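Side-chain contacts in dioxygenase (Pseudomonas brassicacearum, PDB 5V2D), which probably cleaves the central double bond of lignin-derived stilbenes oxidatively, using dioxygen at an iron centre held by four histidines: residues G149-L154 and E166-L171; N136-N141 and L159-D164. All coordinates share one frame; numbering follows the deposited sequence.

Both contacts centre on one four-stranded antiparallel blade of the seven-bladed beta-propeller that carotenoid-cleavage-type oxygenases build round their iron. Its strands, 143-147, 150-154, 161-163 and 170-173, follow each other in the chain as they do across the sheet. Contact 1 joins 150-154 to the turn and start of 170-173, over the strand lying between them; contact 2 sets that middle strand against the loop 136-141 that leads into the blade. The segments therefore interleave along the chain, and the contact centres are about 10 Å apart. Backbone hydrogen bonds of Met-163 with Leu-151 and of Ala-162 with Leu-171 tie the three strands together, and the loop joins them through side chains and waters.

Contact 1 (G149-L154 and E166-L171); sequences GVLLAL and ETLETL
Val-150 and Leu-171 meet through one methyl each, CG1 of the valine lying 3.7 Å from CD1 of the leucine, with the two side chains set at a slant to each other. Leu-171 aims its CB at the opposing segment, while Val-150 presents a flank: its CG1 stands anti to the carbonyl carbon (chi1 -58°), and this is the branch that touches. A second pair is formed by the next residue of the strand. Leu-151 points its CB toward the other segment, and its CD2 comes to 4.0 Å from Leu-168 CD2, again skewed, one methyl against one methyl. Its CG, anti to the backbone N (chi1 -169°), turns the branch that carries CD2 to Leu-168, which reaches over with the end of its side chain.

Leu-168 itself sits in a turn with positive phi. Just before it, Thr-167 OG1 accepts from Glu-169 N at 3.1 Å, an ST turn that shapes the backbone ahead of strand 170-173. Both pairs are purely apolar, and Leu-171 lies at the exposed border of the patch.

Strand 161-163, which lies between 150-154 and 170-173 in the sheet, supplies the floor for the first pair, since Val-150 and Leu-171 both rest on Ala-162. The second pair packs on Tyr-63 of strand 60-67, in a neighbouring sheet of the propeller, and Leu-151 also reaches Val-144 of strand 143-147.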
loop_
_atom_site.group_PDB
_atom_site.type_symbol
_atom_site.label_atom_id
_atom_site.label_comp_id
_atom_site.label_asym_id
_atom_site.label_seq_id
_atom_site.Cartn_x
_atom_site.Cartn_y
_atom_site.Cartn_z
ATOM N N GLY A 149 4.151 -11.657 -17.135
ATOM C CA GLY A 149 3.535 -12.960 -17.080
ATOM C C GLY A 149 3.354 -13.573 -15.693
ATOM O O GLY A 149 2.898 -14.697 -15.559
ATOM N N VAL A 150 3.744 -12.827 -14.657
ATOM C CA VAL A 150 3.486 -13.234 -13.284
ATOM C C VAL A 150 2.807 -12.128 -12.481
ATOM O O VAL A 150 2.704 -10.967 -12.907
ATOM C CB VAL A 150 4.791 -13.713 -12.567
ATOM C CG1 VAL A 150 5.428 -14.850 -13.316
ATOM C CG2 VAL A 150 5.795 -12.608 -12.368
ATOM N N LEU A 151 2.323 -12.515 -11.286
ATOM C CA LEU A 151 1.906 -11.538 -10.276
ATOM C C LEU A 151 3.096 -11.336 -9.296
ATOM O O LEU A 151 3.631 -12.320 -8.780
ATOM C CB LEU A 151 0.737 -12.090 -9.471
ATOM C CG LEU A 151 0.077 -10.996 -8.568
ATOM C CD1 LEU A 151 -0.676 -9.995 -9.398
ATOM C CD2 LEU A 151 -0.839 -11.606 -7.543
ATOM N N LEU A 152 3.486 -10.081 -9.086
ATOM C CA LEU A 152 4.527 -9.771 -8.101
ATOM C C LEU A 152 3.863 -9.373 -6.797
ATOM O O LEU A 152 2.951 -8.531 -6.803
ATOM C CB LEU A 152 5.366 -8.630 -8.554
ATOM C CG LEU A 152 6.205 -8.949 -9.818
ATOM C CD1 LEU A 152 6.993 -7.684 -10.151
ATOM C CD2 LEU A 152 7.062 -10.191 -9.659
ATOM N N ALA A 153 4.226 -10.030 -5.743
ATOM C CA ALA A 153 3.861 -9.669 -4.373
ATOM C C ALA A 153 5.073 -8.995 -3.769
ATOM O O ALA A 153 6.198 -9.544 -3.744
ATOM C CB ALA A 153 3.495 -10.893 -3.545
ATOM N N LEU A 154 4.884 -7.756 -3.344
ATOM C CA LEU A 154 5.983 -6.861 -3.052
ATOM C C LEU A 154 5.984 -6.406 -1.574
ATOM O O LEU A 154 4.937 -6.138 -0.972
ATOM C CB LEU A 154 5.910 -5.650 -3.913
ATOM C CG LEU A 154 5.839 -5.931 -5.419
ATOM C CD1 LEU A 154 4.547 -5.294 -5.986
ATOM C CD2 LEU A 154 7.049 -5.306 -6.088
ATOM N N GLU A 166 -3.138 -17.190 -12.297
ATOM C CA GLU A 166 -4.402 -17.896 -12.167
ATOM C C GLU A 166 -4.522 -18.627 -10.866
ATOM O O GLU A 166 -5.519 -18.469 -10.200
ATOM C CB GLU A 166 -4.600 -18.870 -13.316
ATOM C CG GLU A 166 -4.606 -18.121 -14.673
ATOM C CD GLU A 166 -5.081 -18.981 -15.849
ATOM O OE1 GLU A 166 -5.897 -18.472 -16.677
ATOM O OE2 GLU A 166 -4.648 -20.174 -15.932
ATOM N N THR A 167 -3.521 -19.419 -10.485
ATOM C CA THR A 167 -3.643 -20.266 -9.310
ATOM C C THR A 167 -3.133 -19.627 -8.007
ATOM O O THR A 167 -3.380 -20.148 -6.963
ATOM C CB THR A 167 -2.839 -21.573 -9.471
ATOM O OG1 THR A 167 -1.467 -21.250 -9.500
ATOM C CG2 THR A 167 -3.190 -22.310 -10.786
ATOM N N LEU A 168 -2.350 -18.581 -8.118
ATOM C CA LEU A 168 -1.656 -17.949 -6.953
ATOM C C LEU A 168 -0.641 -18.901 -6.295
ATOM O O LEU A 168 -0.214 -18.671 -5.158
ATOM C CB LEU A 168 -2.638 -17.351 -5.981
ATOM C CG LEU A 168 -3.538 -16.263 -6.545
ATOM C CD1 LEU A 168 -4.511 -15.862 -5.379
ATOM C CD2 LEU A 168 -2.709 -15.087 -7.006
ATOM N N GLU A 169 -0.203 -19.922 -7.059
ATOM C CA GLU A 169 0.941 -20.738 -6.654
ATOM C C GLU A 169 2.182 -19.798 -6.574
ATOM O O GLU A 169 2.385 -18.944 -7.426
ATOM C CB GLU A 169 1.161 -21.937 -7.639
ATOM C CG GLU A 169 2.312 -22.848 -7.244
ATOM C CD GLU A 169 2.731 -23.878 -8.357
ATOM O OE1 GLU A 169 2.152 -23.940 -9.530
ATOM O OE2 GLU A 169 3.726 -24.609 -8.039
ATOM N N THR A 170 2.989 -19.951 -5.533
ATOM C CA THR A 170 4.234 -19.195 -5.405
ATOM C C THR A 170 5.296 -19.758 -6.341
ATOM O O THR A 170 5.577 -20.933 -6.305
ATOM C CB THR A 170 4.719 -19.171 -3.950
ATOM O OG1 THR A 170 3.740 -18.495 -3.131
ATOM C CG2 THR A 170 5.977 -18.417 -3.851
ATOM N N LEU A 171 5.876 -18.911 -7.156
ATOM C CA LEU A 171 6.964 -19.274 -8.088
ATOM C C LEU A 171 8.325 -19.044 -7.532
ATOM O O LEU A 171 9.245 -19.744 -7.895
ATOM C CB LEU A 171 6.836 -18.508 -9.411
ATOM C CG LEU A 171 5.452 -18.738 -10.042
ATOM C CD1 LEU A 171 5.137 -17.942 -11.303
ATOM C CD2 LEU A 171 5.293 -20.250 -10.317
#

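Contact 2 (N136-N141 and L159-D164)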
loop_
_atom_site.group_PDB
_atom_site.type_symbol
_atom_site.label_atom_id
_atom_site.label_comp_id
_atom_site.label_asym_id
_atom_site.label_seq_id
_atom_site.Cartn_x
_atom_site.Cartn_y
_atom_site.Cartn_z
ATOM N N ASN A 136 16.030 -14.573 4.715
ATOM C CA ASN A 136 15.224 -13.530 4.033
ATOM C C ASN A 136 14.050 -13.208 4.995
ATOM O O ASN A 136 13.202 -14.035 5.278
ATOM C CB ASN A 136 14.719 -14.019 2.652
ATOM C CG ASN A 136 13.977 -12.918 1.896
ATOM O OD1 ASN A 136 13.520 -11.919 2.480
ATOM N ND2 ASN A 136 13.824 -13.123 0.601
ATOM N N ASN A 137 14.046 -12.007 5.499
ATOM C CA ASN A 137 13.031 -11.531 6.485
ATOM C C ASN A 137 11.690 -11.094 5.862
ATOM O O ASN A 137 10.831 -10.670 6.604
ATOM C CB ASN A 137 13.612 -10.347 7.268
ATOM C CG ASN A 137 13.022 -10.196 8.665
ATOM O OD1 ASN A 137 12.773 -11.229 9.351
ATOM N ND2 ASN A 137 12.797 -8.937 9.123
ATOM N N THR A 138 11.553 -11.094 4.540
ATOM C CA THR A 138 10.383 -10.498 3.913
ATOM C C THR A 138 9.122 -11.320 4.087
ATOM O O THR A 138 9.159 -12.528 4.108
ATOM C CB THR A 138 10.595 -10.144 2.415
ATOM O OG1 THR A 138 9.656 -9.128 2.068
ATOM C CG2 THR A 138 10.410 -11.321 1.522
ATOM N N THR A 139 8.002 -10.609 4.165
ATOM C CA THR A 139 6.658 -11.207 4.110
ATOM C C THR A 139 5.867 -10.943 2.837
ATOM O O THR A 139 4.770 -11.444 2.709
ATOM C CB THR A 139 5.804 -10.617 5.280
ATOM O OG1 THR A 139 5.868 -9.179 5.205
ATOM C CG2 THR A 139 6.345 -11.126 6.610
ATOM N N ALA A 140 6.398 -10.157 1.886
ATOM C CA ALA A 140 5.801 -9.928 0.579
ATOM C C ALA A 140 4.327 -9.522 0.742
ATOM O O ALA A 140 3.495 -10.067 0.038
ATOM C CB ALA A 140 5.932 -11.175 -0.268
ATOM N N ASN A 141 4.049 -8.591 1.661
ATOM C CA ASN A 141 2.701 -8.333 2.170
ATOM C C ASN A 141 2.027 -7.021 1.820
ATOM O O ASN A 141 0.955 -6.751 2.375
ATOM C CB ASN A 141 2.706 -8.548 3.677
ATOM C CG ASN A 141 3.355 -7.443 4.434
ATOM O OD1 ASN A 141 3.977 -6.573 3.858
ATOM N ND2 ASN A 141 3.199 -7.476 5.776
ATOM N N LEU A 159 13.431 -8.070 -2.505
ATOM C CA LEU A 159 12.929 -8.309 -3.836
ATOM C C LEU A 159 11.547 -8.947 -3.723
ATOM O O LEU A 159 11.202 -9.549 -2.693
ATOM C CB LEU A 159 13.876 -9.293 -4.547
ATOM C CG LEU A 159 15.249 -8.712 -4.989
ATOM C CD1 LEU A 159 16.111 -9.873 -5.472
ATOM C CD2 LEU A 159 15.052 -7.756 -6.107
ATOM N N PRO A 160 10.735 -8.822 -4.758
ATOM C CA PRO A 160 9.383 -9.334 -4.721
ATOM C C PRO A 160 9.344 -10.809 -4.941
ATOM O O PRO A 160 10.365 -11.394 -5.311
ATOM C CB PRO A 160 8.704 -8.608 -5.897
ATOM C CG PRO A 160 9.793 -8.132 -6.779
ATOM C CD PRO A 160 11.042 -8.065 -6.004
ATOM N N TRP A 161 8.178 -11.411 -4.684
ATOM C CA TRP A 161 7.927 -12.819 -4.848
ATOM C C TRP A 161 6.883 -12.998 -5.978
ATOM O O TRP A 161 5.881 -12.283 -6.046
ATOM C CB TRP A 161 7.426 -13.442 -3.530
ATOM C CG TRP A 161 8.563 -13.676 -2.647
ATOM C CD1 TRP A 161 9.347 -12.738 -2.061
ATOM C CD2 TRP A 161 9.169 -14.939 -2.373
ATOM N NE1 TRP A 161 10.385 -13.349 -1.417
ATOM C CE2 TRP A 161 10.308 -14.698 -1.599
ATOM C CE3 TRP A 161 8.845 -16.247 -2.688
ATOM C CZ2 TRP A 161 11.108 -15.736 -1.121
ATOM C CZ3 TRP A 161 9.636 -17.277 -2.217
ATOM C CH2 TRP A 161 10.763 -17.021 -1.472
ATOM N N ALA A 162 7.195 -13.886 -6.922
ATOM C CA ALA A 162 6.282 -14.129 -8.030
ATOM C C ALA A 162 5.291 -15.211 -7.708
ATOM O O ALA A 162 5.623 -16.191 -7.022
ATOM C CB ALA A 162 7.077 -14.440 -9.293
ATOM N N MET A 163 4.082 -14.993 -8.206
ATOM C CA MET A 163 3.009 -15.916 -8.137
ATOM C C MET A 163 2.339 -16.138 -9.488
ATOM O O MET A 163 2.311 -15.258 -10.356
ATOM C CB MET A 163 2.004 -15.407 -7.120
ATOM C CG MET A 163 2.625 -15.139 -5.713
ATOM S SD MET A 163 1.299 -14.351 -4.736
ATOM C CE MET A 163 0.655 -15.786 -3.844
ATOM N N ASP A 164 1.733 -17.318 -9.630
ATOM C CA ASP A 164 1.004 -17.641 -10.867
ATOM C C ASP A 164 -0.269 -16.766 -10.896
ATOM O O ASP A 164 -1.046 -16.721 -9.894
ATOM C CB ASP A 164 0.645 -19.118 -10.882
ATOM C CG ASP A 164 -0.101 -19.517 -12.131
ATOM O OD1 ASP A 164 -1.277 -19.170 -12.362
ATOM O OD2 ASP A 164 0.497 -20.227 -12.912
HETATM O O HOH W 1 12.638 -11.390 -1.415
HETATM O O HOH W 2 9.147 -8.969 -0.880
#
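Leu-159 O is gripped by two waters, which link it to Asn-136 and Thr-138. The first water donates to Leu-159 O at 2.7 Å and accepts from both Asn-136 ND2 and Trp-161 NE1, so three groups fix it. The second donates to Leu-159 O at 2.8 Å and to Thr-138 OG1. This is where the loop entering a propeller blade lies against the blade's third strand; the side chain of Thr-138 is about 14 Å from the bound iron(III) ion.

The loop is shaped by an Asx turn: Asn-136 OD1 accepts from Thr-138 N at 3.0 Å, the donor tilted 33° from the carbonyl plane. With its oxygen thus engaged, the amide brings ND2 to the edge of the Trp-161 ring, near the ring plane, while the amide itself is turned 50° from the indole. Putting an alanine at Asn-136 removes both amide ends, and is likely to leave Thr-138 N without its turn partner and the first water held by two groups instead of three.

Thr-138 splits its duties. OG1, anti to the backbone N (chi1 -157°), is also hydrogen-bonded to Asp-157 OD1 and receives a weak bond from Ala-140 N, while methyl CG2 leans obliquely on the indole, 3.6 Å from Trp-161 NE1. Further along, Ala-140 CB sits 4.2 Å from Trp-161 CD1.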